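Local coordinates for protein 2-oxoadipate dioxygenase/decarboxylase, chloroplastic/amyloplastic (Oryza sativa, PDB 6W1K) that catalyses the iron(II)-dependent decarboxylation and hydroxylation of 2-oxoadipate to D-2-hydroxyglutarate in plastids, a step of lysine catabolism, at residues Y33-L44 and P262-E270; A157-P168 and T186-N194. All coordinates share one frame; numbering follows the deposited sequence.

How the contacts relate
Both contacts lie in one chain, with centres about 17 Å apart. Contact 2 is nested in the sequence between the two halves of contact 1. Contact 1 packs helices 16-36 and 38-51 on strand 258-271 of the mixed sheet. Contact 2 joins the end of helix 154-160 and the loop after it to the end of helix 181-189, whose chain then leads into strand 195-199, the parallel neighbour of 258-271. The two contacts touch directly: Ser264 OG lies 2.9 Å from Leu193 O, a probable hydrogen bond. Both reach the 2-oxoadipate, so its pocket is built from distant parts of the sequence.

Contact 1. Residues Y33-L44 and P262-E270; sequences YLSRNPTAKTIL and PRSYIEFAE. With NI (nickel (II) ion), chain E; OOG (2-oxoadipic acid), chain F.
Tyr33 reaches strand 265-270 because its CG is anti to the backbone N (chi1 170°), and Asn37 turns OD1 to Ser264 with its CG beside its own backbone N (chi1 -65°). This is helix-on-sheet packing in a glyoxalase-clan (VOC-like) fold. The axes of helix 38-44 and strand 265-270 approach to 7.5 Å and run at 40°. Tyr33 OH donates to Tyr265 O at 2.7 Å, from above the carbonyl plane. Asn37 bridges helix and strand with both ends of its amide. Its OD1 takes the N-H of Ser264 on a lone pair at 2.7 Å, and ND2 gives a nearly straight bond to Tyr33 O. An alanine here is likely to leave Ser264 N without this acceptor and Tyr33 O without its side-chain donor, loosening the turn between the helices from the strand. Further along the strand, Ile266 carries most of the apolar contact. Its CB meets Ala40 CB, its CG2 meets Ile43 CD1, and its CD1 lies 3.8 Å from Leu44 CG. Ile43 CG2 also touches Phe268 CE1. At the other end the guanidinium groups of Arg36 and Arg263 stack almost flat, centres 4.2 Å apart. Arg263 NH1 is also hydrogen-bonded to Asn189 OD1. On the far side of the strand, Glu267, His59 and His195 bind the active-site nickel ion, and Gln241 NE2 hydrogen-bonds Glu267 OE2. Glu267 OE1 is 1.9 Å from the nickel, which 2-oxoadipate also binds through O3 and O5. Tyr265 OH donates to O2 of the 2-oxoadipate at 2.8 Å, with that oxygen in the tyrosine ring plane.

Contact 2. Residues A157-P168 and T186-N194; sequences ASTSGELTWEKP and TLVNGYALN. With OOG (2-oxoadipic acid), chain F.
Ser158 and Ala192 bring the two backbones closest, with CA atoms 4.9 Å apart, and Leu163 lies against Gly190 further along. Both segments leave a helix through a glycine with positive phi, Gly161 in one and Gly190 in the other. The chain from Asn189 to Ala192 makes a type II' beta turn, with Gly190 at its second position. A water links the backbones, donating to Glu162 O and accepting from Tyr191 N. Ser158 OG donates to Tyr191 O at 2.8 Å, tilted from the carbonyl plane. The serine hydroxyl is anti to its own backbone N (chi1 -170°), which carries it across. Nearby, Ala157 CB touches Tyr191 CD2, while Tyr191 OH is hydrogen-bonded to Ser74 OG. In this fold of the glyoxalase clan, the contact joins the end of helix 154-160 and the loop after it to the end of helix 181-189 and the turn that follows. The chain beyond runs to the substrate pocket at Asn194. Trp165 meets the last turn of helix 181-189 with the edge of its indole. NE1 donates to Leu187 O at 2.9 Å in a nearly straight bond (167°). Beside it, CZ2 comes within 3.3 Å of Thr186 O, also near the ring plane. Leu163 CD2 packs where Gly190 has no side chain, 3.5 Å from Gly190 N. The Pro168 ring and the Leu187 side chain lie alongside each other, pointing opposite ways, with Pro168 CB 3.5 Å from Leu187 CD2. Tyr143 of helix 134-147 touches both. Pro168 CG also rests on Val188 CG1.

Contact 1. Residues Y33-L44 and P262-E270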
loop_
_atom_site.group_PDB
_atom_site.type_symbol
_atom_site.label_atom_id
_atom_site.label_comp_id
_atom_site.label_asym_id
_atom_site.label_seq_id
_atom_site.Cartn_x
_atom_site.Cartn_y
_atom_site.Cartn_z
ATOM N N TYR A 33 11.812 -0.789 1.510
ATOM C CA TYR A 33 10.784 -1.166 2.486
ATOM C C TYR A 33 11.281 -2.199 3.482
ATOM O O TYR A 33 11.132 -2.036 4.698
ATOM C CB TYR A 33 9.593 -1.702 1.705
ATOM C CG TYR A 33 8.466 -2.372 2.440
ATOM C CD1 TYR A 33 8.253 -3.733 2.280
ATOM C CD2 TYR A 33 7.539 -1.625 3.189
ATOM C CE1 TYR A 33 7.193 -4.365 2.865
ATOM C CE2 TYR A 33 6.470 -2.255 3.812
ATOM C CZ TYR A 33 6.297 -3.626 3.606
ATOM O OH TYR A 33 5.254 -4.284 4.166
ATOM N N LEU A 34 11.856 -3.286 2.991
ATOM C CA LEU A 34 12.330 -4.318 3.912
ATOM C C LEU A 34 13.489 -3.844 4.781
ATOM O O LEU A 34 13.597 -4.260 5.944
ATOM C CB LEU A 34 12.741 -5.567 3.120
ATOM C CG LEU A 34 11.630 -6.272 2.342
ATOM C CD1 LEU A 34 12.178 -7.426 1.540
ATOM C CD2 LEU A 34 10.584 -6.785 3.273
ATOM N N SER A 35 14.369 -2.986 4.256
ATOM C CA SER A 35 15.493 -2.509 5.057
ATOM C C SER A 35 15.057 -1.585 6.192
ATOM O O SER A 35 15.806 -1.402 7.160
ATOM C CB SER A 35 16.504 -1.812 4.134
ATOM O OG SER A 35 16.044 -0.546 3.711
ATOM N N ARG A 36 13.867 -0.999 6.115
ATOM C CA ARG A 36 13.422 -0.073 7.151
ATOM C C ARG A 36 12.289 -0.611 8.005
ATOM O O ARG A 36 11.869 0.072 8.961
ATOM C CB ARG A 36 12.927 1.245 6.537
ATOM C CG ARG A 36 13.929 2.104 5.787
ATOM C CD ARG A 36 13.113 3.235 5.110
ATOM N NE ARG A 36 13.900 4.367 4.717
ATOM C CZ ARG A 36 13.459 5.310 3.903
ATOM N NH1 ARG A 36 12.231 5.247 3.375
ATOM N NH2 ARG A 36 14.265 6.301 3.607
ATOM N N ASN A 37 11.777 -1.790 7.686
ATOM C CA ASN A 37 10.602 -2.359 8.342
ATOM C C ASN A 37 10.891 -3.793 8.762
ATOM O O ASN A 37 10.480 -4.754 8.088
ATOM C CB ASN A 37 9.388 -2.260 7.421
ATOM C CG ASN A 37 8.999 -0.819 7.166
ATOM O OD1 ASN A 37 8.256 -0.235 7.953
ATOM N ND2 ASN A 37 9.563 -0.216 6.112
ATOM N N PRO A 38 11.569 -3.965 9.905
ATOM C CA PRO A 38 11.910 -5.312 10.386
ATOM C C PRO A 38 10.709 -6.206 10.636
ATOM O O PRO A 38 10.831 -7.436 10.521
ATOM C CB PRO A 38 12.657 -5.039 11.706
ATOM C CG PRO A 38 12.986 -3.621 11.718
ATOM C CD PRO A 38 12.007 -2.911 10.834
ATOM N N THR A 39 9.561 -5.636 11.009
ATOM C CA THR A 39 8.376 -6.458 11.257
ATOM C C THR A 39 7.884 -7.094 9.961
ATOM O O THR A 39 7.602 -8.298 9.904
ATOM C CB THR A 39 7.269 -5.620 11.899
ATOM O OG1 THR A 39 7.674 -5.214 13.221
ATOM C CG2 THR A 39 5.964 -6.414 11.968
ATOM N N ALA A 40 7.773 -6.291 8.904
ATOM C CA ALA A 40 7.335 -6.828 7.632
ATOM C C ALA A 40 8.335 -7.846 7.109
ATOM O O ALA A 40 7.949 -8.904 6.619
ATOM C CB ALA A 40 7.151 -5.689 6.633
ATOM N N LYS A 41 9.631 -7.534 7.201
ATOM C CA LYS A 41 10.651 -8.458 6.734
ATOM C C LYS A 41 10.579 -9.774 7.489
ATOM O O LYS A 41 10.716 -10.848 6.893
ATOM C CB LYS A 41 12.028 -7.825 6.893
ATOM C CG LYS A 41 13.199 -8.663 6.415
ATOM C CD LYS A 41 14.511 -7.919 6.639
ATOM C CE LYS A 41 15.719 -8.782 6.281
ATOM N NZ LYS A 41 17.014 -8.185 6.769
ATOM N N THR A 42 10.393 -9.718 8.810
ATOM C CA THR A 42 10.342 -10.956 9.581
ATOM C C THR A 42 9.119 -11.781 9.224
ATOM O O THR A 42 9.210 -13.001 9.064
ATOM C CB THR A 42 10.340 -10.662 11.076
ATOM O OG1 THR A 42 11.577 -10.063 11.422
ATOM C CG2 THR A 42 10.167 -11.969 11.884
ATOM N N ILE A 43 7.957 -11.132 9.136
ATOM C CA ILE A 43 6.726 -11.849 8.822
ATOM C C ILE A 43 6.831 -12.530 7.462
ATOM O O ILE A 43 6.382 -13.666 7.298
ATOM C CB ILE A 43 5.522 -10.891 8.879
ATOM C CG1 ILE A 43 5.180 -10.576 10.328
ATOM C CG2 ILE A 43 4.273 -11.523 8.241
ATOM C CD1 ILE A 43 4.139 -9.483 10.521
ATOM N N LEU A 44 7.399 -11.843 6.460
ATOM C CA LEU A 44 7.568 -12.469 5.151
ATOM C C LEU A 44 8.491 -13.684 5.226
ATOM O O LEU A 44 8.267 -14.704 4.553
ATOM C CB LEU A 44 8.093 -11.435 4.157
ATOM C CG LEU A 44 7.075 -10.390 3.698
ATOM C CD1 LEU A 44 7.782 -9.226 3.037
ATOM C CD2 LEU A 44 6.067 -11.028 2.746
ATOM N N PRO A 262 6.731 7.153 12.524
ATOM C CA PRO A 262 6.223 5.916 11.907
ATOM C C PRO A 262 6.887 5.605 10.567
ATOM O O PRO A 262 7.126 6.487 9.740
ATOM C CB PRO A 262 4.728 6.214 11.718
ATOM C CG PRO A 262 4.684 7.713 11.492
ATOM C CD PRO A 262 5.766 8.265 12.422
ATOM N N ARG A 263 7.223 4.331 10.382
ATOM C CA ARG A 263 7.588 3.828 9.062
ATOM C C ARG A 263 6.364 3.095 8.501
ATOM O O ARG A 263 5.233 3.603 8.591
ATOM C CB ARG A 263 8.847 2.962 9.140
ATOM C CG ARG A 263 10.124 3.757 9.525
ATOM C CD ARG A 263 10.469 4.802 8.486
ATOM N NE ARG A 263 11.859 5.227 8.507
ATOM C CZ ARG A 263 12.322 6.268 7.820
ATOM N NH1 ARG A 263 11.495 7.002 7.076
ATOM N NH2 ARG A 263 13.606 6.583 7.882
ATOM N N SER A 264 6.565 1.933 7.908
ATOM C CA SER A 264 5.520 1.265 7.142
ATOM C C SER A 264 5.046 0.025 7.879
ATOM O O SER A 264 5.493 -0.294 8.982
ATOM C CB SER A 264 6.036 0.928 5.750
ATOM O OG SER A 264 6.369 2.125 5.069
ATOM N N TYR A 265 4.101 -0.671 7.261
ATOM C CA TYR A 265 3.480 -1.835 7.862
ATOM C C TYR A 265 3.254 -2.843 6.757
ATOM O O TYR A 265 3.658 -2.629 5.609
ATOM C CB TYR A 265 2.178 -1.477 8.576
ATOM C CG TYR A 265 1.049 -0.929 7.699
ATOM C CD1 TYR A 265 0.955 0.426 7.437
ATOM C CD2 TYR A 265 0.068 -1.757 7.172
ATOM C CE1 TYR A 265 -0.055 0.949 6.680
ATOM C CE2 TYR A 265 -0.959 -1.232 6.396
ATOM C CZ TYR A 265 -1.005 0.129 6.157
ATOM O OH TYR A 265 -2.004 0.697 5.405
ATOM N N ILE A 266 2.653 -3.974 7.102
ATOM C CA ILE A 266 2.330 -4.993 6.111
ATOM C C ILE A 266 0.875 -5.408 6.296
ATOM O O ILE A 266 0.370 -5.476 7.423
ATOM C CB ILE A 266 3.297 -6.203 6.197
ATOM C CG1 ILE A 266 3.000 -7.195 5.061
ATOM C CG2 ILE A 266 3.230 -6.921 7.555
ATOM C CD1 ILE A 266 4.111 -8.267 4.807
ATOM N N GLU A 267 0.194 -5.666 5.183
ATOM C CA GLU A 267 -1.210 -6.040 5.190
ATOM C C GLU A 267 -1.355 -7.471 4.670
ATOM O O GLU A 267 -0.456 -8.023 4.015
ATOM C CB GLU A 267 -2.023 -5.027 4.365
ATOM C CG GLU A 267 -3.494 -5.307 4.280
ATOM C CD GLU A 267 -4.162 -4.552 3.134
ATOM O OE1 GLU A 267 -3.862 -3.360 2.966
ATOM O OE2 GLU A 267 -4.983 -5.148 2.391
ATOM N N PHE A 268 -2.469 -8.096 5.067
ATOM C CA PHE A 268 -2.871 -9.431 4.628
ATOM C C PHE A 268 -4.318 -9.366 4.156
ATOM O O PHE A 268 -5.171 -8.763 4.818
ATOM C CB PHE A 268 -2.694 -10.442 5.763
ATOM C CG PHE A 268 -1.580 -10.082 6.705
ATOM C CD1 PHE A 268 -0.250 -10.202 6.318
ATOM C CD2 PHE A 268 -1.868 -9.634 7.989
ATOM C CE1 PHE A 268 0.781 -9.874 7.200
ATOM C CE2 PHE A 268 -0.856 -9.303 8.873
ATOM C CZ PHE A 268 0.471 -9.412 8.481
ATOM N N ALA A 269 -4.586 -9.941 2.992
ATOM C CA ALA A 269 -5.898 -9.797 2.388
ATOM C C ALA A 269 -6.372 -11.114 1.812
ATOM O O ALA A 269 -5.599 -11.869 1.205
ATOM C CB ALA A 269 -5.895 -8.716 1.301
ATOM N N GLU A 270 -7.654 -11.385 2.012
ATOM C CA GLU A 270 -8.314 -12.540 1.414
ATOM C C GLU A 270 -9.433 -12.032 0.523
ATOM O O GLU A 270 -10.291 -11.267 0.979
ATOM C CB GLU A 270 -8.887 -13.493 2.471
ATOM C CG GLU A 270 -9.435 -14.813 1.845
ATOM C CD GLU A 270 -9.700 -15.936 2.860
ATOM O OE1 GLU A 270 -9.317 -15.787 4.031
ATOM O OE2 GLU A 270 -10.303 -16.971 2.475
HETATM NI NI NI E . -3.712 -2.059 1.583
HETATM C C2 OOG F . -3.527 2.768 2.368
HETATM C C3 OOG F . -4.629 2.142 3.225
HETATM C C4 OOG F . -5.739 1.578 2.332
HETATM C C6 OOG F . -6.409 -0.877 1.603
HETATM O O4 OOG F . -7.628 -0.579 1.539
HETATM O O3 OOG F . -6.060 -2.077 1.541
HETATM C C5 OOG F . -5.357 0.215 1.755
HETATM C C1 OOG F . -2.510 3.545 3.217
HETATM O O1 OOG F . -1.795 4.337 2.709
HETATM O O2 OOG F . -2.400 3.338 4.593
HETATM O O5 OOG F . -4.248 -0.006 1.419
#

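Contact 2. Residues A157-P168 and T186-N194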
loop_
_atom_site.group_PDB
_atom_site.type_symbol
_atom_site.label_atom_id
_atom_site.label_comp_id
_atom_site.label_asym_id
_atom_site.label_seq_id
_atom_site.Cartn_x
_atom_site.Cartn_y
_atom_site.Cartn_z
ATOM N N ALA A 157 12.651 8.632 -6.434
ATOM C CA ALA A 157 12.617 8.838 -4.985
ATOM C C ALA A 157 12.229 7.553 -4.249
ATOM O O ALA A 157 12.859 7.169 -3.254
ATOM C CB ALA A 157 11.647 9.964 -4.653
ATOM N N SER A 158 11.205 6.866 -4.742
ATOM C CA SER A 158 10.726 5.660 -4.077
ATOM C C SER A 158 11.759 4.541 -4.146
ATOM O O SER A 158 11.959 3.815 -3.167
ATOM C CB SER A 158 9.410 5.208 -4.715
ATOM O OG SER A 158 8.824 4.181 -3.945
ATOM N N THR A 159 12.419 4.374 -5.291
ATOM C CA THR A 159 13.392 3.285 -5.392
ATOM C C THR A 159 14.642 3.545 -4.573
ATOM O O THR A 159 15.380 2.607 -4.269
ATOM C CB THR A 159 13.792 3.026 -6.845
ATOM O OG1 THR A 159 14.322 4.215 -7.455
ATOM C CG2 THR A 159 12.591 2.531 -7.646
ATOM N N SER A 160 14.917 4.787 -4.218
ATOM C CA SER A 160 16.158 5.080 -3.536
ATOM C C SER A 160 15.944 5.410 -2.075
ATOM O O SER A 160 16.923 5.630 -1.369
ATOM C CB SER A 160 16.870 6.250 -4.230
ATOM O OG SER A 160 16.087 7.435 -4.130
ATOM N N GLY A 161 14.696 5.494 -1.618
ATOM C CA GLY A 161 14.459 5.823 -0.231
ATOM C C GLY A 161 14.732 7.275 0.141
ATOM O O GLY A 161 14.989 7.561 1.305
ATOM N N GLU A 162 14.644 8.200 -0.806
ATOM C CA GLU A 162 14.950 9.604 -0.546
ATOM C C GLU A 162 13.667 10.421 -0.480
ATOM O O GLU A 162 12.672 10.088 -1.125
ATOM C CB GLU A 162 15.878 10.158 -1.632
ATOM C CG GLU A 162 17.218 9.441 -1.699
ATOM C CD GLU A 162 18.143 9.719 -0.517
ATOM O OE1 GLU A 162 17.902 10.692 0.231
ATOM O OE2 GLU A 162 19.133 8.955 -0.366
ATOM N N LEU A 163 13.679 11.467 0.349
ATOM C CA LEU A 163 12.692 12.547 0.278
ATOM C C LEU A 163 13.145 13.555 -0.793
ATOM O O LEU A 163 14.345 13.790 -0.954
ATOM C CB LEU A 163 12.574 13.255 1.646
ATOM C CG LEU A 163 12.220 12.347 2.836
ATOM C CD1 LEU A 163 12.255 13.103 4.174
ATOM C CD2 LEU A 163 10.863 11.711 2.614
ATOM N N THR A 164 12.198 14.123 -1.545
ATOM C CA THR A 164 12.550 15.120 -2.559
ATOM C C THR A 164 12.605 16.540 -1.989
ATOM O O THR A 164 13.345 17.389 -2.500
ATOM C CB THR A 164 11.553 15.081 -3.721
ATOM O OG1 THR A 164 10.226 15.328 -3.235
ATOM C CG2 THR A 164 11.619 13.724 -4.423
ATOM N N TRP A 165 11.858 16.790 -0.932
ATOM C CA TRP A 165 11.959 18.025 -0.168
ATOM C C TRP A 165 13.068 17.965 0.878
ATOM O O TRP A 165 13.612 16.909 1.198
ATOM C CB TRP A 165 10.641 18.327 0.502
ATOM C CG TRP A 165 9.950 17.176 1.147
ATOM C CD1 TRP A 165 10.219 16.627 2.359
ATOM C CD2 TRP A 165 8.858 16.428 0.590
ATOM N NE1 TRP A 165 9.327 15.598 2.611
ATOM C CE2 TRP A 165 8.503 15.445 1.524
ATOM C CE3 TRP A 165 8.136 16.514 -0.596
ATOM C CZ2 TRP A 165 7.443 14.547 1.302
ATOM C CZ3 TRP A 165 7.083 15.603 -0.823
ATOM C CH2 TRP A 165 6.755 14.654 0.115
ATOM N N GLU A 166 13.384 19.124 1.448
ATOM C CA GLU A 166 14.427 19.152 2.456
ATOM C C GLU A 166 13.975 18.367 3.680
ATOM O O GLU A 166 12.784 18.191 3.920
ATOM C CB GLU A 166 14.774 20.586 2.857
ATOM C CG GLU A 166 13.661 21.327 3.600
ATOM C CD GLU A 166 14.086 22.751 3.994
ATOM O OE1 GLU A 166 15.177 23.187 3.559
ATOM O OE2 GLU A 166 13.331 23.435 4.726
ATOM N N LYS A 167 14.949 17.911 4.461
ATOM C CA LYS A 167 14.650 17.177 5.685
ATOM C C LYS A 167 13.803 18.063 6.590
ATOM O O LYS A 167 14.120 19.239 6.754
ATOM C CB LYS A 167 15.939 16.802 6.412
ATOM C CG LYS A 167 15.865 15.537 7.248
ATOM C CD LYS A 167 17.242 15.159 7.838
ATOM C CE LYS A 167 17.532 13.653 7.656
ATOM N NZ LYS A 167 18.166 12.999 8.871
ATOM N N PRO A 168 12.739 17.543 7.183
ATOM C CA PRO A 168 11.854 18.399 7.992
ATOM C C PRO A 168 12.448 18.744 9.343
ATOM O O PRO A 168 13.295 18.021 9.880
ATOM C CB PRO A 168 10.600 17.541 8.177
ATOM C CG PRO A 168 10.826 16.291 7.410
ATOM C CD PRO A 168 12.241 16.167 7.038
ATOM N N THR A 186 3.662 11.346 5.614
ATOM C CA THR A 186 4.198 11.627 4.290
ATOM C C THR A 186 5.360 12.606 4.346
ATOM O O THR A 186 6.303 12.479 3.562
ATOM C CB THR A 186 3.061 12.136 3.412
ATOM O OG1 THR A 186 1.983 11.211 3.500
ATOM C CG2 THR A 186 3.420 12.222 1.962
ATOM N N LEU A 187 5.352 13.542 5.308
ATOM C CA LEU A 187 6.464 14.472 5.413
ATOM C C LEU A 187 7.777 13.738 5.621
ATOM O O LEU A 187 8.804 14.101 5.036
ATOM C CB LEU A 187 6.215 15.468 6.565
ATOM C CG LEU A 187 7.270 16.556 6.676
ATOM C CD1 LEU A 187 7.183 17.481 5.479
ATOM C CD2 LEU A 187 7.088 17.363 7.992
ATOM N N VAL A 188 7.775 12.689 6.448
ATOM C CA VAL A 188 9.013 12.008 6.775
ATOM C C VAL A 188 9.246 10.734 5.950
ATOM O O VAL A 188 10.367 10.205 5.976
ATOM C CB VAL A 188 9.093 11.684 8.282
ATOM C CG1 VAL A 188 9.170 12.986 9.092
ATOM C CG2 VAL A 188 7.915 10.860 8.740
ATOM N N ASN A 189 8.253 10.249 5.213
ATOM C CA ASN A 189 8.425 9.039 4.399
ATOM C C ASN A 189 8.305 9.285 2.898
ATOM O O ASN A 189 8.819 8.481 2.112
ATOM C CB ASN A 189 7.401 7.948 4.795
ATOM C CG ASN A 189 7.675 7.335 6.174
ATOM O OD1 ASN A 189 8.547 6.493 6.339
ATOM N ND2 ASN A 189 6.934 7.787 7.176
ATOM N N GLY A 190 7.608 10.333 2.474
ATOM C CA GLY A 190 7.558 10.635 1.053
ATOM C C GLY A 190 6.917 9.498 0.270
ATOM O O GLY A 190 5.916 8.907 0.680
ATOM N N TYR A 191 7.507 9.203 -0.870
ATOM C CA TYR A 191 7.015 8.216 -1.812
ATOM C C TYR A 191 7.447 6.783 -1.478
ATOM O O TYR A 191 7.336 5.888 -2.342
ATOM C CB TYR A 191 7.508 8.607 -3.194
ATOM C CG TYR A 191 6.941 9.884 -3.749
ATOM C CD1 TYR A 191 5.621 9.950 -4.159
ATOM C CD2 TYR A 191 7.743 11.017 -3.896
ATOM C CE1 TYR A 191 5.103 11.099 -4.687
ATOM C CE2 TYR A 191 7.238 12.154 -4.428
ATOM C CZ TYR A 191 5.915 12.192 -4.841
ATOM O OH TYR A 191 5.397 13.337 -5.393
ATOM N N ALA A 192 7.932 6.539 -0.264
ATOM C CA ALA A 192 8.292 5.193 0.150
ATOM C C ALA A 192 7.063 4.305 0.147
ATOM O O ALA A 192 5.947 4.736 0.447
ATOM C CB ALA A 192 8.908 5.172 1.553
ATOM N N LEU A 193 7.266 3.050 -0.228
ATOM C CA LEU A 193 6.171 2.092 -0.171
ATOM C C LEU A 193 5.577 2.073 1.233
ATOM O O LEU A 193 6.296 1.855 2.222
ATOM C CB LEU A 193 6.714 0.727 -0.548
ATOM C CG LEU A 193 5.724 -0.405 -0.563
ATOM C CD1 LEU A 193 4.685 -0.267 -1.686
ATOM C CD2 LEU A 193 6.555 -1.667 -0.723
ATOM N N ASN A 194 4.270 2.326 1.326
ATOM C CA ASN A 194 3.609 2.406 2.633
ATOM C C ASN A 194 3.263 1.018 3.168
ATOM O O ASN A 194 3.327 0.776 4.385
ATOM C CB ASN A 194 2.359 3.275 2.505
ATOM C CG ASN A 194 1.490 3.208 3.725
ATOM O OD1 ASN A 194 0.558 2.420 3.785
ATOM N ND2 ASN A 194 1.804 4.023 4.720
HETATM C C2 OOG F . -3.527 2.768 2.368
HETATM C C3 OOG F . -4.629 2.142 3.225
HETATM C C4 OOG F . -5.739 1.578 2.332
HETATM C C6 OOG F . -6.409 -0.877 1.603
HETATM O O4 OOG F . -7.628 -0.579 1.539
HETATM O O3 OOG F . -6.060 -2.077 1.541
HETATM C C5 OOG F . -5.357 0.215 1.755
HETATM C C1 OOG F . -2.510 3.545 3.217
HETATM O O1 OOG F . -1.795 4.337 2.709
HETATM O O2 OOG F . -2.400 3.338 4.593
HETATM O O5 OOG F . -4.248 -0.006 1.419
HETATM O O HOH W 1 10.051 10.608 -1.299
#